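Local coordinates for cell division protein FtsX (Streptococcus pneumoniae, PDB 6HE6) that works with FtsE in an ABC transporter complex for cell division and interacts, through its large extracellular loop, with the essential peptidoglycan hydrolase PcsB, at residues K53-S58 against D87-E92. Numbering follows the deposited sequence.
Sequences KSVTFS and DAYIVE
Ile90 O is gripped three ways: by Thr56 N at 3.1 Å, which sits above the carbonyl plane, by a water donating at 2.8 Å, and by a weaker CA-H...O contact from Val55 CA. The same water donates to Ser54 OG and hydrogen-bonds Thr56 OG1, bridging two hydroxyls of strand 53-58 to a carbonyl of strand 88-92. In the antiparallel sheet of the FtsX extracellular domain, 52-58 is outermost within this chain; 88-93 also pairs with 11-16. Ser54 OG stands in the crowded position between its own N and carbonyl carbon (chi1 67°), donating to the anti lone pair of Glu92 OE1 at 2.9 Å. Lys53 and Ser54 both face Glu92 in a classic beta bulge: Lys53 N hydrogen-bonds Glu92 O at 2.7 Å, nearly along the C=O axis, and Glu92 N bonds Ser54 O. On the other face, against Tyr43 of helix 41-47, Val55 CG2 presses on Tyr89 CD1 at 3.4 Å. Phe57 turns its CD1 edge onto one face of Tyr89, a T-shaped stack with planes at 60°; the Tyr89 hydroxyl bonds to Asp22. Polar, water-bridged groups thus share one face with apolar Ile90, the other is mainly apolar and aromatic, and backbone bonds pairing Ser54, Thr56 and Ser58 with Glu92, Ile90 and Ala88 set the register.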
loop_
_atom_site.group_PDB
_atom_site.type_symbol
_atom_site.label_atom_id
_atom_site.label_comp_id
_atom_site.label_asym_id
_atom_site.label_seq_id
_atom_site.Cartn_x
_atom_site.Cartn_y
_atom_site.Cartn_z
ATOM N N LYS A 53 -6.074 -8.843 -9.857
ATOM C CA LYS A 53 -7.526 -8.729 -9.773
ATOM C C LYS A 53 -7.993 -7.514 -8.978
ATOM O O LYS A 53 -9.025 -6.920 -9.311
ATOM C CB LYS A 53 -8.138 -9.998 -9.162
ATOM C CG LYS A 53 -9.673 -9.892 -8.976
ATOM C CD LYS A 53 -10.336 -11.141 -8.391
ATOM C CE LYS A 53 -11.536 -11.554 -9.256
ATOM N NZ LYS A 53 -12.011 -12.952 -9.014
ATOM N N SER A 54 -7.280 -7.131 -7.924
ATOM C CA SER A 54 -7.682 -5.976 -7.133
ATOM C C SER A 54 -6.457 -5.387 -6.443
ATOM O O SER A 54 -5.492 -6.097 -6.148
ATOM C CB SER A 54 -8.745 -6.363 -6.101
ATOM O OG SER A 54 -8.186 -7.224 -5.126
ATOM N N VAL A 55 -6.500 -4.077 -6.197
ATOM C CA VAL A 55 -5.430 -3.390 -5.490
ATOM C C VAL A 55 -6.079 -2.402 -4.527
ATOM O O VAL A 55 -6.816 -1.502 -4.947
ATOM C CB VAL A 55 -4.460 -2.686 -6.444
ATOM C CG1 VAL A 55 -5.219 -1.928 -7.419
ATOM C CG2 VAL A 55 -3.544 -1.721 -5.705
ATOM N N THR A 56 -5.830 -2.593 -3.242
ATOM C CA THR A 56 -6.529 -1.903 -2.169
ATOM C C THR A 56 -5.524 -1.170 -1.295
ATOM O O THR A 56 -4.587 -1.787 -0.780
ATOM C CB THR A 56 -7.313 -2.918 -1.329
ATOM O OG1 THR A 56 -8.195 -3.664 -2.184
ATOM C CG2 THR A 56 -8.108 -2.219 -0.267
ATOM N N PHE A 57 -5.708 0.143 -1.132
ATOM C CA PHE A 57 -4.827 0.916 -0.268
ATOM C C PHE A 57 -4.946 0.485 1.195
ATOM O O PHE A 57 -6.049 0.333 1.727
ATOM C CB PHE A 57 -5.141 2.420 -0.374
ATOM C CG PHE A 57 -4.094 3.310 0.270
ATOM C CD1 PHE A 57 -2.770 3.256 -0.139
ATOM C CD2 PHE A 57 -4.434 4.196 1.280
ATOM C CE1 PHE A 57 -1.809 4.076 0.452
ATOM C CE2 PHE A 57 -3.492 5.005 1.858
ATOM C CZ PHE A 57 -2.173 4.945 1.450
ATOM N N SER A 58 -3.792 0.341 1.862
ATOM C CA SER A 58 -3.713 0.082 3.306
ATOM C C SER A 58 -2.739 1.089 3.910
ATOM O O SER A 58 -1.519 0.945 3.779
ATOM C CB SER A 58 -3.267 -1.355 3.605
ATOM O OG SER A 58 -2.846 -1.521 4.958
ATOM N N ASP A 87 2.899 3.092 4.052
ATOM C CA ASP A 87 1.698 2.896 3.243
ATOM C C ASP A 87 1.924 1.766 2.251
ATOM O O ASP A 87 3.044 1.548 1.771
ATOM C CB ASP A 87 1.334 4.168 2.470
ATOM C CG ASP A 87 0.842 5.287 3.364
ATOM O OD1 ASP A 87 0.562 5.035 4.560
ATOM O OD2 ASP A 87 0.721 6.421 2.854
ATOM N N ALA A 88 0.853 1.054 1.915
ATOM C CA ALA A 88 0.999 -0.145 1.110
ATOM C C ALA A 88 -0.237 -0.341 0.250
ATOM O O ALA A 88 -1.328 0.127 0.581
ATOM C CB ALA A 88 1.233 -1.383 1.994
ATOM N N TYR A 89 -0.056 -1.049 -0.866
ATOM C CA TYR A 89 -1.177 -1.585 -1.624
ATOM C C TYR A 89 -1.219 -3.095 -1.419
ATOM O O TYR A 89 -0.182 -3.769 -1.459
ATOM C CB TYR A 89 -1.067 -1.249 -3.127
ATOM C CG TYR A 89 -1.476 0.177 -3.441
ATOM C CD1 TYR A 89 -2.800 0.588 -3.311
ATOM C CD2 TYR A 89 -0.540 1.113 -3.848
ATOM C CE1 TYR A 89 -3.177 1.889 -3.602
ATOM C CE2 TYR A 89 -0.906 2.419 -4.130
ATOM C CZ TYR A 89 -2.225 2.797 -3.992
ATOM O OH TYR A 89 -2.593 4.089 -4.244
ATOM N N ILE A 90 -2.411 -3.619 -1.191
ATOM C CA ILE A 90 -2.621 -5.054 -1.046
ATOM C C ILE A 90 -3.137 -5.537 -2.391
ATOM O O ILE A 90 -4.253 -5.196 -2.794
ATOM C CB ILE A 90 -3.594 -5.383 0.097
ATOM C CG1 ILE A 90 -3.261 -4.611 1.373
ATOM C CG2 ILE A 90 -3.619 -6.889 0.355
ATOM C CD1 ILE A 90 -1.988 -5.059 2.093
ATOM N N VAL A 91 -2.307 -6.279 -3.115
ATOM C CA VAL A 91 -2.603 -6.695 -4.482
ATOM C C VAL A 91 -3.036 -8.151 -4.459
ATOM O O VAL A 91 -2.387 -8.988 -3.815
ATOM C CB VAL A 91 -1.384 -6.504 -5.401
ATOM C CG1 VAL A 91 -1.693 -6.943 -6.838
ATOM C CG2 VAL A 91 -0.880 -5.030 -5.369
ATOM N N GLU A 92 -4.135 -8.452 -5.155
ATOM C CA GLU A 92 -4.636 -9.809 -5.307
ATOM C C GLU A 92 -4.331 -10.295 -6.718
ATOM O O GLU A 92 -4.794 -9.692 -7.692
ATOM C CB GLU A 92 -6.141 -9.855 -5.038
ATOM C CG GLU A 92 -6.784 -11.211 -5.322
ATOM C CD GLU A 92 -8.290 -11.168 -5.161
ATOM O OE1 GLU A 92 -8.845 -10.052 -5.212
ATOM O OE2 GLU A 92 -8.917 -12.237 -4.985
HETATM O O HOH W 1 -6.852 -6.113 -2.899
#